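Local atomic coordinates of Rnh (Ribonuclease H) (Chlorobaculum tepidum, PDB entry 3H08), a protein that probably cleaves the RNA strand of RNA-DNA hybrids as a magnesium-dependent endonuclease. Residues Glu2-Ser14 against Gly55-Ser69. The protein carries 3 engineered substitutions. Residues are numbered along the deposited sequence; the frame is centred on the assembly and turned at random.
Sequences EKTITIYTDGAAS and GLEALKEPARVQLYS. Engineered in segment 2-14: Ala13 (natural residue Cys). Engineered in segment 55-69: Ala63 (natural residue Cys).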
ATOM      1  N   GLU A   2     -15.553  10.453   9.614  1.00 32.82           N
ATOM      2  CA  GLU A   2     -15.457  11.870   9.156  1.00 31.73           C
ATOM      3  C   GLU A   2     -13.996  12.396   9.106  1.00 29.99           C
ATOM      4  O   GLU A   2     -13.792  13.497   8.632  1.00 30.64           O
ATOM      5  CB  GLU A   2     -16.335  12.793  10.019  1.00 32.17           C
ATOM      6  CG  GLU A   2     -15.916  12.920  11.505  1.00 33.91           C
ATOM      7  CD  GLU A   2     -17.087  13.238  12.452  1.00 35.53           C
ATOM      8  OE1 GLU A   2     -18.091  13.882  12.033  1.00 39.79           O
ATOM      9  OE2 GLU A   2     -17.006  12.859  13.648  1.00 40.85           O
ATOM     10  N   LYS A   3     -13.011  11.620   9.586  1.00 28.36           N
ATOM     11  CA  LYS A   3     -11.609  12.106   9.715  1.00 27.56           C
ATOM     12  C   LYS A   3     -10.925  12.020   8.358  1.00 27.10           C
ATOM     13  O   LYS A   3     -11.203  11.091   7.586  1.00 27.12           O
ATOM     14  CB  LYS A   3     -10.805  11.229  10.677  1.00 28.23           C
ATOM     15  CG  LYS A   3     -11.282  11.062  12.114  1.00 29.19           C
ATOM     16  CD  LYS A   3     -10.267  10.137  12.819  1.00 30.21           C
ATOM     17  CE  LYS A   3     -10.615   9.779  14.235  1.00 32.82           C
ATOM     18  NZ  LYS A   3      -9.486   8.956  14.772  1.00 35.78           N
ATOM     19  N   THR A   4     -10.042  12.969   8.058  1.00 25.54           N
ATOM     20  CA  THR A   4      -9.097  12.789   6.943  1.00 24.67           C
ATOM     21  C   THR A   4      -7.765  12.347   7.505  1.00 23.77           C
ATOM     22  O   THR A   4      -7.114  13.065   8.302  1.00 23.96           O
ATOM     23  CB  THR A   4      -8.888  14.036   6.092  1.00 25.85           C
ATOM     24  OG1 THR A   4     -10.145  14.464   5.547  1.00 28.06           O
ATOM     25  CG2 THR A   4      -7.884  13.753   4.982  1.00 27.52           C
ATOM     26  N   ILE A   5      -7.370  11.140   7.099  0.50 23.08           N
ATOM     27  CA  ILE A   5      -6.178  10.453   7.577  0.50 22.31           C
ATOM     28  C   ILE A   5      -5.183  10.325   6.444  0.50 21.60           C
ATOM     29  O   ILE A   5      -5.519   9.809   5.379  0.50 20.68           O
ATOM     30  CB  ILE A   5      -6.517   8.999   8.043  0.50 22.59           C
ATOM     31  CG1 ILE A   5      -7.728   8.988   8.962  0.50 23.02           C
ATOM     32  CG2 ILE A   5      -5.337   8.366   8.723  0.50 23.03           C
ATOM     33  CD1 ILE A   5      -7.578   9.839  10.198  0.50 24.09           C
ATOM     34  N   THR A   6      -3.932  10.698   6.695  1.00 21.22           N
ATOM     35  CA  THR A   6      -2.911  10.609   5.660  1.00 20.72           C
ATOM     36  C   THR A   6      -2.082   9.343   5.956  1.00 21.85           C
ATOM     37  O   THR A   6      -1.691   9.114   7.086  1.00 21.91           O
ATOM     38  CB  THR A   6      -2.087  11.889   5.640  1.00 21.70           C
ATOM     39  OG1 THR A   6      -2.960  12.994   5.422  1.00 21.96           O
ATOM     40  CG2 THR A   6      -1.009  11.850   4.567  1.00 22.12           C
ATOM     41  N   ILE A   7      -1.865   8.518   4.927  1.00 20.79           N
ATOM     42  CA  ILE A   7      -1.170   7.254   5.072  1.00 20.58           C
ATOM     43  C   ILE A   7      -0.030   7.217   4.087  1.00 21.14           C
ATOM     44  O   ILE A   7      -0.196   7.507   2.910  1.00 21.79           O
ATOM     45  CB  ILE A   7      -2.118   6.040   4.857  1.00 21.50           C
ATOM     46  CG1 ILE A   7      -3.340   6.181   5.744  1.00 22.39           C
ATOM     47  CG2 ILE A   7      -1.391   4.766   5.104  1.00 24.03           C
ATOM     48  CD1 ILE A   7      -4.274   5.017   5.676  1.00 24.08           C
ATOM     49  N   TYR A   8       1.132   6.831   4.597  1.00 21.17           N
ATOM     50  CA  TYR A   8       2.369   6.706   3.829  1.00 20.84           C
ATOM     51  C   TYR A   8       2.749   5.240   3.813  1.00 21.78           C
ATOM     52  O   TYR A   8       2.876   4.630   4.856  1.00 22.38           O
ATOM     53  CB  TYR A   8       3.453   7.529   4.459  1.00 20.89           C
ATOM     54  CG  TYR A   8       3.116   8.986   4.592  1.00 20.28           C
ATOM     55  CD1 TYR A   8       3.442   9.884   3.586  1.00 20.93           C
ATOM     56  CD2 TYR A   8       2.449   9.478   5.718  1.00 21.17           C
ATOM     57  CE1 TYR A   8       3.150  11.233   3.698  1.00 21.05           C
ATOM     58  CE2 TYR A   8       2.152  10.810   5.826  1.00 21.08           C
ATOM     59  CZ  TYR A   8       2.484  11.689   4.807  1.00 21.03           C
ATOM     60  OH  TYR A   8       2.231  13.051   4.941  1.00 23.92           O
ATOM     61  N   THR A   9       2.878   4.666   2.635  1.00 22.19           N
ATOM     62  CA  THR A   9       3.081   3.229   2.507  1.00 24.15           C
ATOM     63  C   THR A   9       4.352   2.926   1.709  1.00 26.03           C
ATOM     64  O   THR A   9       4.702   3.645   0.745  1.00 28.54           O
ATOM     65  CB  THR A   9       1.848   2.549   1.850  1.00 25.19           C
ATOM     66  OG1 THR A   9       1.740   2.941   0.473  1.00 27.70           O
ATOM     67  CG2 THR A   9       0.594   2.895   2.585  1.00 26.60           C
ATOM     68  N   ASP A  10       4.995   1.801   2.034  1.00 25.47           N
ATOM     69  CA  ASP A  10       6.186   1.339   1.301  1.00 25.30           C
ATOM     70  C   ASP A  10       6.299  -0.157   1.404  1.00 24.91           C
ATOM     71  O   ASP A  10       5.975  -0.737   2.415  1.00 24.77           O
ATOM     72  CB  ASP A  10       7.499   1.986   1.831  1.00 26.28           C
ATOM     73  CG  ASP A  10       8.722   1.810   0.869  1.00 32.17           C
ATOM     74  OD1 ASP A  10       9.238   0.658   0.724  1.00 44.13           O
ATOM     75  OD2 ASP A  10       9.271   2.841   0.342  1.00 41.41           O
ATOM     76  N   GLY A  11       6.823  -0.767   0.351  1.00 25.44           N
ATOM     77  CA  GLY A  11       7.161  -2.168   0.398  1.00 25.51           C
ATOM     78  C   GLY A  11       8.527  -2.386  -0.195  1.00 26.68           C
ATOM     79  O   GLY A  11       8.981  -1.599  -1.022  1.00 29.53           O
ATOM     80  N   ALA A  12       9.156  -3.464   0.218  1.00 26.71           N
ATOM     81  CA  ALA A  12      10.528  -3.824  -0.194  1.00 27.03           C
ATOM     82  C   ALA A  12      10.609  -5.335  -0.325  1.00 26.68           C
ATOM     83  O   ALA A  12      10.010  -6.038   0.436  1.00 25.60           O
ATOM     84  CB  ALA A  12      11.537  -3.334   0.869  1.00 27.96           C
ATOM     85  N   ALA A  13      11.320  -5.813  -1.332  1.00 26.89           N
ATOM     86  CA  ALA A  13      11.678  -7.224  -1.398  1.00 26.84           C
ATOM     87  C   ALA A  13      12.972  -7.399  -2.081  1.00 28.06           C
ATOM     88  O   ALA A  13      13.352  -6.621  -2.968  1.00 26.10           O
ATOM     89  CB  ALA A  13      10.643  -8.036  -2.103  1.00 27.72           C
ATOM     90  N   SER A  14      13.638  -8.458  -1.660  1.00 29.34           N
ATOM     91  CA  SER A  14      14.914  -8.811  -2.171  1.00 31.64           C
ATOM     92  C   SER A  14      14.588  -9.900  -3.155  1.00 32.57           C
ATOM     93  O   SER A  14      14.559 -11.088  -2.816  1.00 34.88           O
ATOM     94  CB  SER A  14      15.869  -9.314  -1.052  1.00 32.69           C
ATOM     95  OG  SER A  14      15.172  -9.545   0.178  1.00 33.58           O
ATOM     96  N   GLY A  55      -2.297  -0.634   5.659  1.00 21.67           N
ATOM     97  CA  GLY A  55      -2.537   0.713   6.103  1.00 22.21           C
ATOM     98  C   GLY A  55      -4.026   1.002   6.187  1.00 22.21           C
ATOM     99  O   GLY A  55      -4.507   1.548   7.161  1.00 23.04           O
ATOM    100  N   LEU A  56      -4.760   0.684   5.127  1.00 21.26           N
ATOM    101  CA  LEU A  56      -6.200   0.921   5.124  1.00 21.33           C
ATOM    102  C   LEU A  56      -6.925   0.047   6.154  1.00 21.82           C
ATOM    103  O   LEU A  56      -7.881   0.503   6.772  1.00 22.30           O
ATOM    104  CB  LEU A  56      -6.769   0.751   3.719  1.00 21.45           C
ATOM    105  CG  LEU A  56      -6.298   1.811   2.709  1.00 21.51           C
ATOM    106  CD1 LEU A  56      -6.655   1.368   1.299  1.00 24.70           C
ATOM    107  CD2 LEU A  56      -6.865   3.171   2.988  1.00 22.69           C
ATOM    108  N   GLU A  57      -6.485  -1.195   6.322  1.00 21.54           N
ATOM    109  CA  GLU A  57      -7.086  -2.095   7.315  1.00 22.43           C
ATOM    110  C   GLU A  57      -6.900  -1.589   8.749  1.00 21.86           C
ATOM    111  O   GLU A  57      -7.669  -1.956   9.635  1.00 23.38           O
ATOM    112  CB  GLU A  57      -6.524  -3.492   7.185  1.00 22.91           C
ATOM    113  CG  GLU A  57      -7.077  -4.235   6.012  1.00 24.48           C
ATOM    114  CD  GLU A  57      -6.575  -5.672   5.867  1.00 26.81           C
ATOM    115  OE1 GLU A  57      -5.582  -6.064   6.507  1.00 32.80           O
ATOM    116  OE2 GLU A  57      -7.218  -6.425   5.085  1.00 34.36           O
ATOM    117  N   ALA A  58      -5.885  -0.750   8.960  1.00 22.87           N
ATOM    118  CA  ALA A  58      -5.571  -0.208  10.302  1.00 22.70           C
ATOM    119  C   ALA A  58      -6.505   0.916  10.721  1.00 23.16           C
ATOM    120  O   ALA A  58      -6.554   1.290  11.886  1.00 24.51           O
ATOM    121  CB  ALA A  58      -4.154   0.270  10.354  1.00 22.82           C
ATOM    122  N   LEU A  59      -7.284   1.426   9.795  1.00 23.25           N
ATOM    123  CA  LEU A  59      -8.270   2.433  10.131  1.00 23.21           C
ATOM    124  C   LEU A  59      -9.447   1.788  10.885  1.00 23.76           C
ATOM    125  O   LEU A  59      -9.995   0.780  10.450  1.00 24.00           O
ATOM    126  CB  LEU A  59      -8.757   3.097   8.868  1.00 22.74           C
ATOM    127  CG  LEU A  59      -7.712   3.824   8.048  1.00 23.19           C
ATOM    128  CD1 LEU A  59      -8.246   4.110   6.675  1.00 24.20           C
ATOM    129  CD2 LEU A  59      -7.295   5.072   8.693  1.00 26.55           C
ATOM    130  N   LYS A  60      -9.856   2.394  11.993  1.00 25.26           N
ATOM    131  CA  LYS A  60     -10.876   1.824  12.839  1.00 25.08           C
ATOM    132  C   LYS A  60     -12.301   2.143  12.364  1.00 24.62           C
ATOM    133  O   LYS A  60     -13.252   1.432  12.706  1.00 25.55           O
ATOM    134  CB  LYS A  60     -10.728   2.363  14.265  1.00 26.09           C
ATOM    135  CG  LYS A  60      -9.344   2.214  14.850  1.00 28.35           C
ATOM    136  CD  LYS A  60      -9.282   2.840  16.230  1.00 28.72           C
ATOM    137  CE  LYS A  60      -7.888   3.245  16.617  1.00 31.29           C
ATOM    138  NZ  LYS A  60      -7.803   3.434  18.113  1.00 34.45           N
ATOM    139  N   GLU A  61     -12.440   3.261  11.654  1.00 24.01           N
ATOM    140  CA  GLU A  61     -13.719   3.698  11.143  1.00 24.23           C
ATOM    141  C   GLU A  61     -13.561   4.172   9.700  1.00 22.80           C
ATOM    142  O   GLU A  61     -12.459   4.453   9.272  1.00 21.26           O
ATOM    143  CB  GLU A  61     -14.304   4.789  12.035  1.00 26.25           C
ATOM    144  CG  GLU A  61     -13.582   6.116  12.019  1.00 31.75           C
ATOM    145  CD  GLU A  61     -12.498   6.272  13.112  1.00 38.82           C
ATOM    146  OE1 GLU A  61     -12.734   5.875  14.276  1.00 43.26           O
ATOM    147  OE2 GLU A  61     -11.411   6.814  12.794  1.00 45.09           O
ATOM    148  N   PRO A  62     -14.661   4.222   8.940  1.00 22.76           N
ATOM    149  CA  PRO A  62     -14.585   4.791   7.580  1.00 22.95           C
ATOM    150  C   PRO A  62     -13.960   6.179   7.607  1.00 22.42           C
ATOM    151  O   PRO A  62     -14.311   6.998   8.472  1.00 23.83           O
ATOM    152  CB  PRO A  62     -16.052   4.860   7.148  1.00 21.79           C
ATOM    153  CG  PRO A  62     -16.640   3.713   7.833  1.00 22.52           C
ATOM    154  CD  PRO A  62     -16.003   3.732   9.212  1.00 23.67           C
ATOM    155  N   ALA A  63     -13.055   6.430   6.666  1.00 22.77           N
ATOM    156  CA  ALA A  63     -12.306   7.671   6.618  1.00 23.52           C
ATOM    157  C   ALA A  63     -12.149   8.208   5.202  1.00 23.57           C
ATOM    158  O   ALA A  63     -12.330   7.479   4.211  1.00 23.77           O
ATOM    159  CB  ALA A  63     -10.905   7.435   7.211  1.00 24.26           C
ATOM    160  N   ARG A  64     -11.788   9.487   5.116  1.00 22.95           N
ATOM    161  CA  ARG A  64     -11.249  10.075   3.895  1.00 23.79           C
ATOM    162  C   ARG A  64      -9.747   9.909   4.025  1.00 23.20           C
ATOM    163  O   ARG A  64      -9.187  10.250   5.081  1.00 25.01           O
ATOM    164  CB  ARG A  64     -11.598  11.555   3.847  1.00 24.35           C
ATOM    165  CG  ARG A  64     -11.160  12.276   2.606  1.00 27.84           C
ATOM    166  CD  ARG A  64     -11.886  13.564   2.468  1.00 31.89           C
ATOM    167  NE  ARG A  64     -11.482  14.301   1.265  1.00 35.76           N
ATOM    168  CZ  ARG A  64     -12.025  15.451   0.866  1.00 38.53           C
ATOM    169  NH1 ARG A  64     -12.985  16.038   1.587  1.00 40.51           N
ATOM    170  NH2 ARG A  64     -11.592  16.030  -0.256  1.00 39.61           N
ATOM    171  N   VAL A  65      -9.084   9.416   2.987  1.00 22.74           N
ATOM    172  CA  VAL A  65      -7.685   9.060   3.070  1.00 22.77           C
ATOM    173  C   VAL A  65      -6.903   9.700   1.947  1.00 21.49           C
ATOM    174  O   VAL A  65      -7.291   9.647   0.780  1.00 22.08           O
ATOM    175  CB  VAL A  65      -7.479   7.514   3.041  1.00 22.45           C
ATOM    176  CG1 VAL A  65      -6.001   7.164   3.057  1.00 22.48           C
ATOM    177  CG2 VAL A  65      -8.239   6.848   4.165  1.00 23.44           C
ATOM    178  N   GLN A  66      -5.773  10.283   2.307  1.00 22.79           N
ATOM    179  CA  GLN A  66      -4.771  10.688   1.314  1.00 22.06           C
ATOM    180  C   GLN A  66      -3.605   9.707   1.484  1.00 22.99           C
ATOM    181  O   GLN A  66      -2.995   9.656   2.530  1.00 23.90           O
ATOM    182  CB  GLN A  66      -4.287  12.113   1.606  1.00 23.30           C
ATOM    183  CG  GLN A  66      -5.395  13.153   1.564  1.00 22.47           C
ATOM    184  CD  GLN A  66      -5.765  13.537   0.158  1.00 25.88           C
ATOM    185  OE1 GLN A  66      -4.931  13.564  -0.698  1.00 32.93           O
ATOM    186  NE2 GLN A  66      -7.010  13.894  -0.057  1.00 29.98           N
ATOM    187  N   LEU A  67      -3.353   8.906   0.467  1.00 22.46           N
ATOM    188  CA  LEU A  67      -2.372   7.823   0.521  1.00 22.36           C
ATOM    189  C   LEU A  67      -1.223   8.101  -0.400  1.00 22.92           C
ATOM    190  O   LEU A  67      -1.423   8.277  -1.607  1.00 23.02           O
ATOM    191  CB  LEU A  67      -3.042   6.489   0.189  1.00 23.17           C
ATOM    192  CG  LEU A  67      -2.218   5.251   0.574  1.00 23.47           C
ATOM    193  CD1 LEU A  67      -3.111   4.103   0.872  1.00 23.79           C
ATOM    194  CD2 LEU A  67      -1.279   4.902  -0.530  1.00 23.12           C
ATOM    195  N   TYR A  68      -0.034   8.186   0.187  1.00 23.88           N
ATOM    196  CA  TYR A  68       1.233   8.475  -0.517  1.00 22.84           C
ATOM    197  C   TYR A  68       2.060   7.205  -0.651  1.00 22.76           C
ATOM    198  O   TYR A  68       2.439   6.586   0.363  1.00 23.01           O
ATOM    199  CB  TYR A  68       2.037   9.530   0.257  1.00 23.97           C
ATOM    200  CG  TYR A  68       1.419  10.887   0.160  1.00 23.55           C
ATOM    201  CD1 TYR A  68       1.821  11.783  -0.809  1.00 23.13           C
ATOM    202  CD2 TYR A  68       0.379  11.253   1.000  1.00 24.60           C
ATOM    203  CE1 TYR A  68       1.234  13.038  -0.896  1.00 24.63           C
ATOM    204  CE2 TYR A  68      -0.222  12.508   0.923  1.00 23.65           C
ATOM    205  CZ  TYR A  68       0.190  13.384  -0.060  1.00 23.77           C
ATOM    206  OH  TYR A  68      -0.356  14.646  -0.155  1.00 24.87           O
ATOM    207  N   SER A  69       2.343   6.808  -1.890  1.00 23.03           N
ATOM    208  CA  SER A  69       3.148   5.613  -2.189  1.00 23.53           C
ATOM    209  C   SER A  69       4.200   5.869  -3.268  1.00 23.93           C
ATOM    210  O   SER A  69       3.946   6.612  -4.182  1.00 24.14           O
ATOM    211  CB  SER A  69       2.190   4.501  -2.680  1.00 24.15           C
ATOM    212  OG  SER A  69       2.864   3.299  -3.017  1.00 25.19           O
TER
HETATM  213  O   HOH W   1     -13.336   8.824  10.228  1.00 33.08           O
HETATM  214  O   HOH W   2       2.920   1.197  -1.397  1.00 21.54           O
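Ile7 and Leu67, side by side in the parallel strands 4-13 and 64-69 of the RNase H sheet, exemplify how neighbours in register put alternate residues on opposite faces. Six backbone hydrogen bonds tie the strands, the shortest being Tyr68 N to Ile7 O at 2.8 Å. Along Ile7, CB faces Leu67 CG at 4.4 Å, CG2 packs against Gly55 CA, where the missing side chain lets the helix come close, CG1 lies beside Val65 CG1, and CD1 reaches that methyl at 3.8 Å and meets Gly55 O, Leu56 CD2 and Leu59 CD1. With CG1 anti to the carbonyl carbon (chi1 -52°), the branch joins the sheet to helix 44-57 and the following loop. Across the sheet, the Tyr8 and Tyr68 rings, 21° from parallel, barely overlap; Tyr8 CD1 lies 3.6 Å from Tyr68 CB, and His120 stacks on Tyr68. An alanine in place of Tyr68 would probably leave Thr6 CG2 and His120 without their aromatic neighbour. One water joins Thr9 OG1 to Ser69 OG, itself hydrogen-bonded to Ser71 N. Thus Ile5, Ile7, Val65 and Leu67 make one face apolar, giving way to these hydroxyls near the magnesium ion; the other mixes tyrosines with Thr4, Thr6, Arg64 and Gln66.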